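Local coordinates for RNA-dependent RNA Polymerase (Bombyx mori cytoplasmic polyhedrosis virus, PDB 6TZ0), which catalyses RNA-templated RNA synthesis inside the viral core, both transcribing the double-stranded genome conservatively and copying plus strands into complementary minus strands, at residues 401-405 / 569-574; 768-774 / 1046-1050; 811-815 / 828-833; 881-885 / 1020-1024; 1083-1088 / 1126-1131. All coordinates share one frame. Residues are numbered along the deposited sequence.

Interaction 1 of 5, residues 401-405 / 569-574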
# COMPACT_ATOMS: atom_id res chain seq x y z
N THR A 401 11.89 -23.51 -5.66
CA THR A 401 10.56 -23.89 -5.19
C THR A 401 10.60 -24.87 -4.02
O THR A 401 9.74 -24.80 -3.14
CB THR A 401 9.74 -24.48 -6.34
OG1 THR A 401 10.43 -25.61 -6.87
CG2 THR A 401 9.54 -23.46 -7.43
N ASP A 402 11.59 -25.76 -3.98
CA ASP A 402 11.60 -26.78 -2.94
C ASP A 402 12.06 -26.23 -1.59
O ASP A 402 11.48 -26.58 -0.55
CB ASP A 402 12.49 -27.94 -3.37
CG ASP A 402 12.39 -29.12 -2.43
OD1 ASP A 402 11.35 -29.82 -2.48
OD2 ASP A 402 13.34 -29.35 -1.65
N GLU A 403 13.05 -25.34 -1.60
CA GLU A 403 13.46 -24.65 -0.38
C GLU A 403 12.36 -23.74 0.16
O GLU A 403 12.12 -23.71 1.37
CB GLU A 403 14.73 -23.85 -0.65
CG GLU A 403 15.26 -23.09 0.54
CD GLU A 403 15.82 -24.00 1.62
OE1 GLU A 403 16.28 -25.11 1.30
OE2 GLU A 403 15.79 -23.59 2.80
N ILE A 404 11.66 -23.03 -0.74
CA ILE A 404 10.56 -22.16 -0.32
C ILE A 404 9.41 -22.99 0.24
O ILE A 404 8.79 -22.61 1.23
CB ILE A 404 10.13 -21.25 -1.48
CG1 ILE A 404 11.21 -20.23 -1.78
CG2 ILE A 404 8.89 -20.46 -1.14
CD1 ILE A 404 10.96 -19.43 -3.03
N ALA A 405 9.14 -24.16 -0.35
CA ALA A 405 8.07 -25.01 0.18
C ALA A 405 8.42 -25.59 1.54
O ALA A 405 7.55 -25.68 2.42
CB ALA A 405 7.75 -26.13 -0.81
N ASP A 569 3.72 -23.88 -8.41
CA ASP A 569 4.80 -24.85 -8.20
C ASP A 569 5.11 -25.03 -6.72
O ASP A 569 5.18 -26.16 -6.22
CB ASP A 569 6.06 -24.42 -8.94
CG ASP A 569 5.95 -24.59 -10.43
OD1 ASP A 569 5.20 -25.47 -10.88
OD2 ASP A 569 6.65 -23.85 -11.16
N VAL A 570 5.29 -23.91 -6.01
CA VAL A 570 5.59 -23.99 -4.58
C VAL A 570 4.40 -24.56 -3.81
O VAL A 570 4.57 -25.36 -2.88
CB VAL A 570 6.01 -22.62 -4.04
CG1 VAL A 570 6.34 -22.70 -2.57
CG2 VAL A 570 7.18 -22.09 -4.80
N ALA A 571 3.19 -24.22 -4.23
CA ALA A 571 1.99 -24.70 -3.55
C ALA A 571 1.78 -26.19 -3.78
O ALA A 571 1.27 -26.88 -2.89
CB ALA A 571 0.77 -23.91 -4.01
N SER A 572 2.15 -26.70 -4.95
CA SER A 572 2.03 -28.13 -5.18
C SER A 572 3.09 -28.90 -4.41
O SER A 572 2.83 -30.00 -3.92
CB SER A 572 2.15 -28.44 -6.67
OG SER A 572 3.47 -28.21 -7.12
N LYS A 573 4.30 -28.34 -4.27
CA LYS A 573 5.35 -29.08 -3.57
C LYS A 573 5.17 -29.12 -2.06
O LYS A 573 5.75 -30.01 -1.42
CB LYS A 573 6.73 -28.50 -3.90
CG LYS A 573 7.25 -28.87 -5.26
CD LYS A 573 8.60 -28.24 -5.51
CE LYS A 573 9.24 -28.76 -6.79
NZ LYS A 573 8.49 -28.39 -8.01
N CYS A 574 4.40 -28.22 -1.46
CA CYS A 574 4.39 -28.12 -0.01
C CYS A 574 3.37 -29.09 0.60
O CYS A 574 2.71 -29.86 -0.10
CB CYS A 574 4.11 -26.69 0.43
SG CYS A 574 2.49 -26.04 0.00

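Interaction 2 of 5, residues 768-774 / 1046-1050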
# COMPACT_ATOMS: atom_id res chain seq x y z
N LEU A 768 19.21 17.57 5.65
CA LEU A 768 20.43 18.02 6.31
C LEU A 768 21.67 17.78 5.44
O LEU A 768 22.53 18.66 5.33
CB LEU A 768 20.56 17.35 7.67
CG LEU A 768 21.32 18.14 8.74
CD1 LEU A 768 20.80 17.71 10.08
CD2 LEU A 768 22.81 17.97 8.70
N PHE A 769 21.80 16.58 4.87
CA PHE A 769 22.93 16.34 3.97
C PHE A 769 22.60 16.59 2.51
O PHE A 769 23.51 16.57 1.68
CB PHE A 769 23.52 14.92 4.09
CG PHE A 769 24.42 14.71 5.28
CD1 PHE A 769 24.34 15.50 6.40
CD2 PHE A 769 25.49 13.84 5.16
CE1 PHE A 769 25.20 15.32 7.45
CE2 PHE A 769 26.36 13.66 6.21
CZ PHE A 769 26.22 14.41 7.35
N ARG A 770 21.34 16.79 2.17
CA ARG A 770 20.96 17.08 0.80
C ARG A 770 20.90 18.57 0.51
O ARG A 770 20.38 18.99 -0.52
CB ARG A 770 19.63 16.39 0.48
CG ARG A 770 18.49 16.77 1.38
CD ARG A 770 17.29 15.92 1.06
NE ARG A 770 17.45 14.52 1.43
CZ ARG A 770 16.57 13.57 1.13
NH1 ARG A 770 15.47 13.87 0.47
NH2 ARG A 770 16.78 12.32 1.51
N VAL A 771 21.47 19.38 1.40
CA VAL A 771 21.38 20.83 1.35
C VAL A 771 22.80 21.37 1.24
O VAL A 771 23.78 20.68 1.50
CB VAL A 771 20.65 21.37 2.60
CG1 VAL A 771 21.57 21.44 3.81
CG2 VAL A 771 19.96 22.65 2.35
N ARG A 772 22.91 22.64 0.84
CA ARG A 772 24.21 23.24 0.59
C ARG A 772 24.62 24.25 1.65
O ARG A 772 25.82 24.42 1.90
CB ARG A 772 24.19 23.89 -0.80
CG ARG A 772 25.52 24.32 -1.32
CD ARG A 772 25.41 24.77 -2.76
NE ARG A 772 26.67 25.32 -3.22
CZ ARG A 772 26.86 25.82 -4.43
NH1 ARG A 772 25.87 25.84 -5.31
NH2 ARG A 772 28.04 26.32 -4.77
N ARG A 773 23.67 24.92 2.30
CA ARG A 773 23.97 25.81 3.42
C ARG A 773 22.99 25.51 4.56
O ARG A 773 21.86 26.00 4.56
CB ARG A 773 23.89 27.28 3.01
CG ARG A 773 24.32 28.23 4.12
CD ARG A 773 24.36 29.69 3.70
NE ARG A 773 23.05 30.25 3.40
CZ ARG A 773 22.72 30.80 2.23
NH1 ARG A 773 23.61 30.87 1.26
NH2 ARG A 773 21.50 31.29 2.05
N PRO A 774 23.40 24.70 5.54
CA PRO A 774 22.48 24.32 6.63
C PRO A 774 22.20 25.43 7.63
O PRO A 774 21.21 25.33 8.37
CB PRO A 774 23.20 23.15 7.30
CG PRO A 774 24.13 22.63 6.27
CD PRO A 774 24.59 23.82 5.51
N ALA A 1046 28.83 15.14 -0.43
CA ALA A 1046 27.50 15.67 -0.14
C ALA A 1046 27.52 17.15 -0.45
O ALA A 1046 28.59 17.76 -0.57
CB ALA A 1046 27.08 15.42 1.31
N TYR A 1047 26.34 17.75 -0.60
CA TYR A 1047 26.29 19.18 -0.89
C TYR A 1047 26.71 20.04 0.29
O TYR A 1047 27.11 21.18 0.08
CB TYR A 1047 24.90 19.61 -1.36
CG TYR A 1047 24.54 19.20 -2.77
CD1 TYR A 1047 25.17 19.79 -3.85
CD2 TYR A 1047 23.54 18.28 -3.01
CE1 TYR A 1047 24.84 19.43 -5.13
CE2 TYR A 1047 23.21 17.92 -4.29
CZ TYR A 1047 23.86 18.50 -5.35
OH TYR A 1047 23.53 18.15 -6.63
N ASN A 1048 26.65 19.52 1.51
CA ASN A 1048 27.12 20.27 2.67
C ASN A 1048 28.54 19.92 3.09
O ASN A 1048 29.04 20.52 4.05
CB ASN A 1048 26.19 20.07 3.87
CG ASN A 1048 26.08 18.63 4.31
OD1 ASN A 1048 26.54 17.71 3.65
ND2 ASN A 1048 25.52 18.43 5.49
N MET A 1049 29.19 18.97 2.43
CA MET A 1049 30.49 18.48 2.88
C MET A 1049 31.63 18.96 2.00
O MET A 1049 32.61 18.25 1.78
CB MET A 1049 30.49 16.95 2.96
CG MET A 1049 29.67 16.41 4.11
SD MET A 1049 29.67 14.63 4.18
CE MET A 1049 31.36 14.35 4.66
N SER A 1050 31.54 20.20 1.51
CA SER A 1050 32.60 20.77 0.69
C SER A 1050 33.83 21.07 1.54
O SER A 1050 33.76 21.12 2.77
CB SER A 1050 32.13 22.03 -0.02
OG SER A 1050 31.87 23.07 0.90

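Interaction 3 of 5, residues 811-815 / 828-833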
# COMPACT_ATOMS: atom_id res chain seq x y z
N TYR A 811 4.74 36.12 33.71
CA TYR A 811 5.78 35.37 33.03
C TYR A 811 5.61 35.33 31.52
O TYR A 811 6.57 35.01 30.81
CB TYR A 811 5.84 33.93 33.56
CG TYR A 811 6.21 33.85 35.02
CD1 TYR A 811 7.53 33.96 35.43
CD2 TYR A 811 5.23 33.67 35.99
CE1 TYR A 811 7.87 33.89 36.77
CE2 TYR A 811 5.56 33.59 37.33
CZ TYR A 811 6.88 33.70 37.71
OH TYR A 811 7.21 33.63 39.04
N MET A 812 4.42 35.64 31.01
CA MET A 812 4.13 35.57 29.59
C MET A 812 3.42 36.85 29.15
O MET A 812 3.10 37.72 29.96
CB MET A 812 3.26 34.36 29.25
CG MET A 812 3.90 33.02 29.51
SD MET A 812 2.82 31.67 29.02
CE MET A 812 1.61 31.73 30.32
N THR A 813 3.18 36.94 27.84
CA THR A 813 2.38 38.01 27.26
C THR A 813 1.10 37.41 26.70
O THR A 813 1.15 36.47 25.91
CB THR A 813 3.15 38.74 26.16
OG1 THR A 813 3.37 37.86 25.06
CG2 THR A 813 4.50 39.22 26.68
N LEU A 814 -0.04 37.96 27.12
CA LEU A 814 -1.34 37.36 26.83
C LEU A 814 -2.24 38.42 26.22
O LEU A 814 -2.23 39.58 26.65
CB LEU A 814 -1.99 36.78 28.09
CG LEU A 814 -1.43 35.49 28.74
CD1 LEU A 814 -0.20 35.75 29.60
CD2 LEU A 814 -2.49 34.79 29.55
N VAL A 815 -3.03 38.02 25.22
CA VAL A 815 -3.95 38.91 24.53
C VAL A 815 -5.36 38.59 25.01
O VAL A 815 -5.84 37.46 24.83
CB VAL A 815 -3.84 38.78 23.01
CG1 VAL A 815 -4.87 39.65 22.32
CG2 VAL A 815 -2.43 39.14 22.56
N MET A 828 -9.16 32.95 25.68
CA MET A 828 -8.05 33.85 25.93
C MET A 828 -6.89 33.48 25.01
O MET A 828 -6.55 32.31 24.87
CB MET A 828 -7.62 33.78 27.39
CG MET A 828 -6.61 34.82 27.82
SD MET A 828 -6.10 34.55 29.53
CE MET A 828 -7.53 35.09 30.45
N SER A 829 -6.29 34.49 24.40
CA SER A 829 -5.18 34.30 23.48
C SER A 829 -3.87 34.48 24.23
O SER A 829 -3.59 35.57 24.75
CB SER A 829 -5.27 35.29 22.31
OG SER A 829 -4.17 35.15 21.43
N LEU A 830 -3.07 33.42 24.31
CA LEU A 830 -1.72 33.52 24.85
C LEU A 830 -0.72 33.10 23.79
O LEU A 830 -0.95 32.15 23.04
CB LEU A 830 -1.52 32.68 26.13
CG LEU A 830 -1.51 31.15 26.16
CD1 LEU A 830 -0.67 30.68 27.32
CD2 LEU A 830 -2.91 30.63 26.33
N ILE A 831 0.39 33.82 23.73
CA ILE A 831 1.48 33.52 22.82
C ILE A 831 2.68 33.08 23.64
O ILE A 831 3.02 33.71 24.66
CB ILE A 831 1.78 34.71 21.89
CG1 ILE A 831 2.03 35.98 22.68
CG2 ILE A 831 0.62 34.94 20.95
CD1 ILE A 831 2.52 37.11 21.84
N LEU A 832 3.28 31.98 23.25
CA LEU A 832 4.39 31.41 23.99
C LEU A 832 5.67 32.20 23.73
O LEU A 832 5.83 32.79 22.66
CB LEU A 832 4.55 29.94 23.63
CG LEU A 832 4.56 29.46 22.18
CD1 LEU A 832 5.93 29.49 21.53
CD2 LEU A 832 3.96 28.07 22.11
N PRO A 833 6.58 32.26 24.71
CA PRO A 833 7.84 32.97 24.49
C PRO A 833 8.76 32.18 23.57
O PRO A 833 8.57 30.99 23.32
CB PRO A 833 8.43 33.09 25.89
CG PRO A 833 7.85 31.95 26.63
CD PRO A 833 6.46 31.78 26.10

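Interaction 4 of 5, residues 881-885 / 1020-1024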
# COMPACT_ATOMS: atom_id res chain seq x y z
N ILE A 881 28.48 27.96 33.56
CA ILE A 881 28.78 26.65 34.12
C ILE A 881 30.26 26.52 34.49
O ILE A 881 30.61 25.80 35.43
CB ILE A 881 28.31 25.59 33.10
CG1 ILE A 881 28.50 24.16 33.58
CG2 ILE A 881 28.92 25.84 31.74
CD1 ILE A 881 27.73 23.22 32.72
N ARG A 882 31.15 27.23 33.79
CA ARG A 882 32.56 27.26 34.17
C ARG A 882 32.75 27.97 35.50
O ARG A 882 33.48 27.48 36.38
CB ARG A 882 33.35 27.94 33.05
CG ARG A 882 34.88 27.89 33.12
CD ARG A 882 35.47 29.11 33.81
NE ARG A 882 35.01 30.36 33.21
CZ ARG A 882 35.04 31.54 33.84
NH1 ARG A 882 35.50 31.62 35.08
NH2 ARG A 882 34.60 32.63 33.22
N GLU A 883 32.10 29.12 35.67
CA GLU A 883 32.12 29.80 36.96
C GLU A 883 31.42 28.97 38.02
O GLU A 883 31.86 28.92 39.18
CB GLU A 883 31.48 31.18 36.85
CG GLU A 883 31.54 31.99 38.13
CD GLU A 883 30.93 33.36 37.98
OE1 GLU A 883 30.45 33.68 36.87
OE2 GLU A 883 30.92 34.11 38.98
N MET A 884 30.37 28.25 37.63
CA MET A 884 29.62 27.45 38.59
C MET A 884 30.40 26.22 39.04
O MET A 884 30.16 25.70 40.13
CB MET A 884 28.26 27.11 37.97
CG MET A 884 27.30 26.30 38.80
SD MET A 884 25.64 26.44 38.14
CE MET A 884 25.86 25.80 36.49
N ILE A 885 31.38 25.76 38.24
CA ILE A 885 32.25 24.70 38.72
C ILE A 885 33.57 25.21 39.30
O ILE A 885 34.35 24.40 39.82
CB ILE A 885 32.62 23.64 37.65
CG1 ILE A 885 33.53 24.22 36.58
CG2 ILE A 885 31.38 23.08 36.99
CD1 ILE A 885 34.04 23.18 35.64
N HIS A 1020 25.18 17.41 34.03
CA HIS A 1020 25.36 18.42 33.00
C HIS A 1020 26.56 19.32 33.27
O HIS A 1020 26.97 20.05 32.37
CB HIS A 1020 24.12 19.31 32.86
CG HIS A 1020 22.89 18.57 32.44
ND1 HIS A 1020 21.94 18.15 33.34
CD2 HIS A 1020 22.48 18.14 31.23
CE1 HIS A 1020 20.97 17.52 32.69
NE2 HIS A 1020 21.28 17.50 31.41
N LEU A 1021 27.16 19.25 34.46
CA LEU A 1021 28.17 20.22 34.86
C LEU A 1021 29.56 19.74 34.43
O LEU A 1021 30.35 19.19 35.20
CB LEU A 1021 28.11 20.45 36.37
CG LEU A 1021 26.74 20.94 36.85
CD1 LEU A 1021 26.74 21.19 38.34
CD2 LEU A 1021 26.34 22.17 36.11
N TYR A 1022 29.84 19.96 33.15
CA TYR A 1022 31.13 19.61 32.56
C TYR A 1022 31.46 20.61 31.47
O TYR A 1022 30.58 21.09 30.76
CB TYR A 1022 31.13 18.17 32.02
CG TYR A 1022 30.15 17.88 30.91
CD1 TYR A 1022 28.86 17.46 31.18
CD2 TYR A 1022 30.53 17.97 29.58
CE1 TYR A 1022 27.97 17.18 30.18
CE2 TYR A 1022 29.65 17.69 28.57
CZ TYR A 1022 28.38 17.29 28.87
OH TYR A 1022 27.51 17.01 27.85
N GLU A 1023 32.75 20.92 31.34
CA GLU A 1023 33.21 21.86 30.34
C GLU A 1023 34.49 21.38 29.68
O GLU A 1023 35.10 20.38 30.08
CB GLU A 1023 33.42 23.26 30.92
CG GLU A 1023 32.14 24.06 30.93
CD GLU A 1023 31.70 24.41 29.52
OE1 GLU A 1023 32.58 24.66 28.67
OE2 GLU A 1023 30.48 24.41 29.25
N PHE A 1024 34.89 22.11 28.64
CA PHE A 1024 35.97 21.72 27.75
C PHE A 1024 36.84 22.93 27.47
O PHE A 1024 36.36 23.93 26.95
CB PHE A 1024 35.42 21.15 26.44
CG PHE A 1024 34.76 19.82 26.59
CD1 PHE A 1024 35.50 18.66 26.54
CD2 PHE A 1024 33.40 19.74 26.83
CE1 PHE A 1024 34.89 17.44 26.69
CE2 PHE A 1024 32.79 18.52 26.99
CZ PHE A 1024 33.54 17.37 26.92

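Interaction 5 of 5, residues 1083-1088 / 1126-1131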
# COMPACT_ATOMS: atom_id res chain seq x y z
N TYR A 1083 18.42 -1.67 27.38
CA TYR A 1083 19.40 -2.73 27.58
C TYR A 1083 19.77 -3.35 26.24
O TYR A 1083 20.93 -3.26 25.80
CB TYR A 1083 18.85 -3.79 28.54
CG TYR A 1083 19.88 -4.81 28.97
CD1 TYR A 1083 20.91 -4.47 29.84
CD2 TYR A 1083 19.82 -6.12 28.51
CE1 TYR A 1083 21.85 -5.39 30.23
CE2 TYR A 1083 20.76 -7.05 28.89
CZ TYR A 1083 21.77 -6.68 29.75
OH TYR A 1083 22.71 -7.60 30.14
N HIS A 1084 18.81 -3.99 25.57
CA HIS A 1084 18.90 -4.26 24.14
C HIS A 1084 17.76 -3.62 23.36
O HIS A 1084 18.01 -2.88 22.40
CB HIS A 1084 18.95 -5.77 23.87
CG HIS A 1084 20.23 -6.41 24.30
ND1 HIS A 1084 21.42 -6.21 23.63
CD2 HIS A 1084 20.52 -7.24 25.33
CE1 HIS A 1084 22.39 -6.88 24.24
NE2 HIS A 1084 21.86 -7.52 25.27
N LYS A 1085 16.53 -3.88 23.76
CA LYS A 1085 15.37 -3.17 23.25
C LYS A 1085 14.54 -2.53 24.35
O LYS A 1085 13.99 -1.45 24.15
CB LYS A 1085 14.48 -4.11 22.41
CG LYS A 1085 13.34 -3.41 21.67
CD LYS A 1085 12.60 -4.35 20.72
CE LYS A 1085 11.68 -5.28 21.47
NZ LYS A 1085 10.53 -4.55 22.05
N PHE A 1086 14.50 -3.16 25.53
CA PHE A 1086 13.69 -2.69 26.65
C PHE A 1086 14.32 -1.44 27.24
O PHE A 1086 15.36 -1.52 27.90
CB PHE A 1086 13.58 -3.78 27.70
CG PHE A 1086 12.98 -5.06 27.20
CD1 PHE A 1086 11.60 -5.20 27.10
CD2 PHE A 1086 13.78 -6.11 26.81
CE1 PHE A 1086 11.05 -6.38 26.63
CE2 PHE A 1086 13.23 -7.29 26.34
CZ PHE A 1086 11.87 -7.42 26.25
N SER A 1087 13.71 -0.28 27.00
CA SER A 1087 14.21 0.92 27.65
C SER A 1087 13.77 0.94 29.10
O SER A 1087 12.79 0.31 29.50
CB SER A 1087 13.73 2.18 26.93
OG SER A 1087 12.34 2.39 27.14
N TYR A 1088 14.53 1.68 29.92
CA TYR A 1088 14.21 1.75 31.34
C TYR A 1088 12.95 2.57 31.58
O TYR A 1088 12.24 2.34 32.56
CB TYR A 1088 15.39 2.34 32.11
CG TYR A 1088 16.67 1.54 31.99
CD1 TYR A 1088 16.79 0.29 32.55
CD2 TYR A 1088 17.79 2.08 31.36
CE1 TYR A 1088 17.95 -0.44 32.46
CE2 TYR A 1088 18.96 1.36 31.27
CZ TYR A 1088 19.04 0.10 31.81
OH TYR A 1088 20.20 -0.62 31.72
N ARG A 1126 18.82 -10.29 32.83
CA ARG A 1126 20.11 -9.59 32.80
C ARG A 1126 19.93 -8.07 32.77
O ARG A 1126 20.78 -7.34 33.27
CB ARG A 1126 20.93 -10.06 31.61
CG ARG A 1126 21.34 -11.51 31.72
CD ARG A 1126 22.12 -12.00 30.51
NE ARG A 1126 23.45 -11.41 30.42
CZ ARG A 1126 24.28 -11.61 29.40
NH1 ARG A 1126 23.91 -12.38 28.39
NH2 ARG A 1126 25.47 -11.04 29.39
N ALA A 1127 18.81 -7.59 32.22
CA ALA A 1127 18.50 -6.17 32.26
C ALA A 1127 18.24 -5.69 33.69
O ALA A 1127 18.70 -4.62 34.08
CB ALA A 1127 17.31 -5.86 31.36
N PHE A 1128 17.51 -6.49 34.48
CA PHE A 1128 17.31 -6.12 35.88
C PHE A 1128 18.62 -6.18 36.66
O PHE A 1128 18.86 -5.35 37.54
CB PHE A 1128 16.29 -7.01 36.58
CG PHE A 1128 14.95 -6.99 35.97
CD1 PHE A 1128 14.28 -5.80 35.80
CD2 PHE A 1128 14.30 -8.17 35.68
CE1 PHE A 1128 13.03 -5.78 35.24
CE2 PHE A 1128 13.05 -8.16 35.15
CZ PHE A 1128 12.41 -6.96 34.92
N ALA A 1129 19.46 -7.18 36.35
CA ALA A 1129 20.73 -7.30 37.05
C ALA A 1129 21.66 -6.14 36.70
O ALA A 1129 22.46 -5.71 37.54
CB ALA A 1129 21.39 -8.64 36.71
N TYR A 1130 21.56 -5.61 35.48
CA TYR A 1130 22.41 -4.48 35.14
C TYR A 1130 21.81 -3.16 35.60
O TYR A 1130 22.53 -2.17 35.71
CB TYR A 1130 22.67 -4.45 33.63
CG TYR A 1130 23.82 -3.55 33.26
CD1 TYR A 1130 25.13 -3.97 33.47
CD2 TYR A 1130 23.61 -2.29 32.74
CE1 TYR A 1130 26.19 -3.15 33.15
CE2 TYR A 1130 24.66 -1.47 32.42
CZ TYR A 1130 25.95 -1.90 32.62
OH TYR A 1130 26.99 -1.08 32.29
N TYR A 1131 20.51 -3.11 35.86
CA TYR A 1131 19.98 -1.89 36.44
C TYR A 1131 20.22 -1.82 37.94
O TYR A 1131 20.39 -0.73 38.49
CB TYR A 1131 18.50 -1.75 36.13
CG TYR A 1131 17.91 -0.41 36.53
CD1 TYR A 1131 18.15 0.73 35.77
CD2 TYR A 1131 17.11 -0.29 37.66
CE1 TYR A 1131 17.61 1.94 36.12
CE2 TYR A 1131 16.57 0.93 38.02
CZ TYR A 1131 16.83 2.04 37.24
OH TYR A 1131 16.30 3.26 37.59

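Interaction 1 of 5, residues 401-405 / 569-574
Two helices of the central polymerase domain pack against each other here. The axes of segments 401-405 and 569-573 approach to 8.6 Å and cross at -57°, so the pair is neither parallel nor antiparallel. Small residues permit this closeness: Thr401 and Ala405, one turn apart on the first helix and tied by the Ala405 N to Thr401 O hydrogen bond (2.9 Å), both direct their CA-to-CB bonds at the second helix. CA-CA distances of 5.0 Å for Thr401 and Val570 and 4.8 Å for Ala405 and Cys574 confirm it.

Apolar contact dominates. Val570, which has the largest covered area of the eleven residues (73 Å²), places CG1 3.7 Å from Ile404 CG2 and 4.1 Å from Ala405 CB, while its CG2 lies 3.8 Å from Thr401 CG2. Phe566, a turn earlier on helix 557-573, extends this patch by touching Thr401 and Ile404.

Lys573 contributes through its carbon atoms, laid along the exposed margin: its CB is 4.0 Å from Ala405 CB, its CD 4.2 Å from Asp402 N and its CE 3.4 Å from Thr401 OG1, all van der Waals packing. Thr401 OG1 has a weak hydrogen bond to Ser398 O in the link just before helix 401-409. At the C-terminal end of the second helix, where Cys574 leaves helical geometry, Cys574 CB meets Ala405 CB at 3.9 Å.

Interaction 2 of 5, residues 768-774 / 1046-1050
Asn1048, Tyr1047 and Phe769 carry most of this loop-to-loop contact, with 93, 73 and 72 Å² covered respectively. Asn1048 points its CA-to-CB bond into the opposing loop and enters the bend formed by residues 768-774. Its ND2 reaches within 3.0 Å of Leu768 O and its backbone N within 3.1 Å of Val771 O, but poor angles rule out hydrogen bonds in both cases. On another side its CB packs 4.1 Å from Pro774 CG.

Phe769 forms one wall around this side chain: Asn1048 OD1 lies over a face of the ring, and Asn1048 ND2 comes 3.3 Å from Phe769 CD1. Met1049 adds a Met-aromatic contact, with SD 4.8 Å from the centroid of the Phe769 ring and oblique at 45° to its normal.

Tyr1047 works chiefly through its backbone. Its O accepts a CA-H...O contact from Arg772 CA (3.6 Å, 158° at the hydrogen), and its carbonyl C lies 3.2 Å from Val771 O. The ring leads away from the 768-774 loop, its hydroxyl hydrogen-bonding to Ala329 O, while the Arg772 guanidinium bonds to Ser60 O.

This is plain packing of two irregular connections: the loop between helices 754-766 and 774-786 is fitted against the one before helix 1054-1062 in the C-terminal region of the polymerase.

Interaction 3 of 5, residues 811-815 / 828-833
The backbones of 813-815 and 828-831 run antiparallel, with 149° between their N-to-C directions and 4.6 Å between the segment axes at closest approach. Val815 and Ser829 form a hydrogen-bonded pair: Val815 N donates to Ser829 O (2.6 Å, 154°) and Ser829 N donates to Val815 O (3.0 Å, 140°). Next along, Leu814 and Leu830 form a non-hydrogen-bonded pair with CA atoms only 4.3 Å apart. Beyond it the backbones separate, and Met812 and Pro833 have their CA atoms 6.8 Å apart.

Leu814 and Leu830 share one face of the sheet, where Leu814 CG sits 3.8 Å from Leu830 CB. Leu814 CD2 continues to Met828 SD at 3.6 Å, and Met812 CE reaches Leu830 CD1 at 3.9 Å, so the apolar contact runs along the pair and on to Met812. Helix 801-808 covers part of this face through Leu808 and Tyr805. On the other face, Val815 CB lies 3.8 Å from Ser829 CB and Thr813 OG1 lies 3.3 Å from Ile831 CG1; helix 20-35 meets Ile831 there.

Strand 827-831 is central in a three-stranded antiparallel sheet, bonded on its other edge to 791-795. The Ser829 side chain lies about 4 Å from that of Arg791, seen to bind ATP in this protein although none is bound to this chain here. The segments belong to a beta hairpin, with 813-815 an outer strand, that borders this ATP site.

Interaction 4 of 5, residues 881-885 / 1020-1024
Ile881 opens the first segment and has the largest covered area, 78 Å². Its CA-to-CB bond faces the second segment and the side chain extends with both chi angles in t, carrying CD1 to 3.3 Å from His1020 O, 3.7 Å from Leu1021 CA and 3.8 Å from Leu1021 CD2. This tip fits against an inverse gamma turn centred on Leu1021 (phi/psi -89/80), closed by the Tyr1022 N to His1020 O hydrogen bond of 3.0 Å. Ile881 CG2 rests 3.3 Å from Glu1023 OE2.

Arg882 touches mainly through its backbone, with N 4.4 Å from Glu1023 CG, while its guanidinium end leads away. After Glu883, which does not reach the second segment, Met884 brings CE to 3.7 Å from Leu1021 CD2. Ile885, one turn beyond Ile881 and joined to it by the Ile885 N to Ile881 O bond (2.9 Å), adds CG2 at 4.2 Å from Leu1021 CB.

The helix crosses strand 1022-1024 at -116°, with the axes 8.5 Å apart, covering the start of an edge strand that pairs with 1196-1202 in the C-terminal region. Arg873 hydrogen-bonds Tyr1022 O, makes a cation-pi contact with the Tyr1022 ring and forms a long, weak ion pair with Glu1023 OE2. The chemistry implies cohesion by van der Waals contact: apolar side chains pack on Leu1021 and against the oxygens of His1020 and Glu1023, with no hydrogen bond or salt bridge between the segments.

Interaction 5 of 5, residues 1083-1088 / 1126-1131
A loop between two helices packs here against helix 1118-1132 in the all-helical part of the C-terminal region, and two tyrosines supply its side of the contact. Tyr1083 adopts chi1 t (-171°), which lays its ring flat on the helix backbone. Ala1127 CA sits 3.7 Å from the ring centroid and 9° off its normal, a CH-pi contact, and Ala1127 CB lies 3.7 Å from Tyr1083 CG. The small alanine lets the ring come this close. A hydrogen bond from Tyr1083 N to Phe1086 O (3.1 Å) closes the loop between these two residues.

Tyr1130, also with chi1 t (-164°), packs CB 3.6 Å from Tyr1083 CE1, and the Tyr1088 OH approaches the edge of the Tyr1130 ring, 3.9 Å from Tyr1130 CD2.

Tyr1088 instead takes chi1 m (-60°), and Tyr1131 chi1 t (-172°); these rotamers bring the two rings together. They meet obliquely, centroids 5.0 Å apart and planes at 36°. Phe1093 of helix 1091-1101 meets each of these two rings edge-to-face, adding to an aromatic cluster.

Arg1126 contributes its aliphatic base, and at that end of the contact Tyr1083 OH lies 3.4 Å from Arg1126 CB.

No two of the five contacts touch. Interaction 1 lies within the central polymerase domain; interactions 4 and 5 lie in the C-terminal region, their nearest atoms about 16 Å apart. Interactions 3 and 4 are both nested in the chain loop that interaction 2 closes, yet lie about 20 and 19 Å from it by nearest atoms. Interaction 2 is the most central, about 19 Å from the chain centre, whereas interactions 1 and 3 lie on opposite sides of it, 68 Å apart between contact centres. Interaction 3 alone borders an annotated site: Ser829 is about 4 Å from Arg791 and 9 Å from Arg147, by side chains, both seen to bind ATP in this protein though none is bound here.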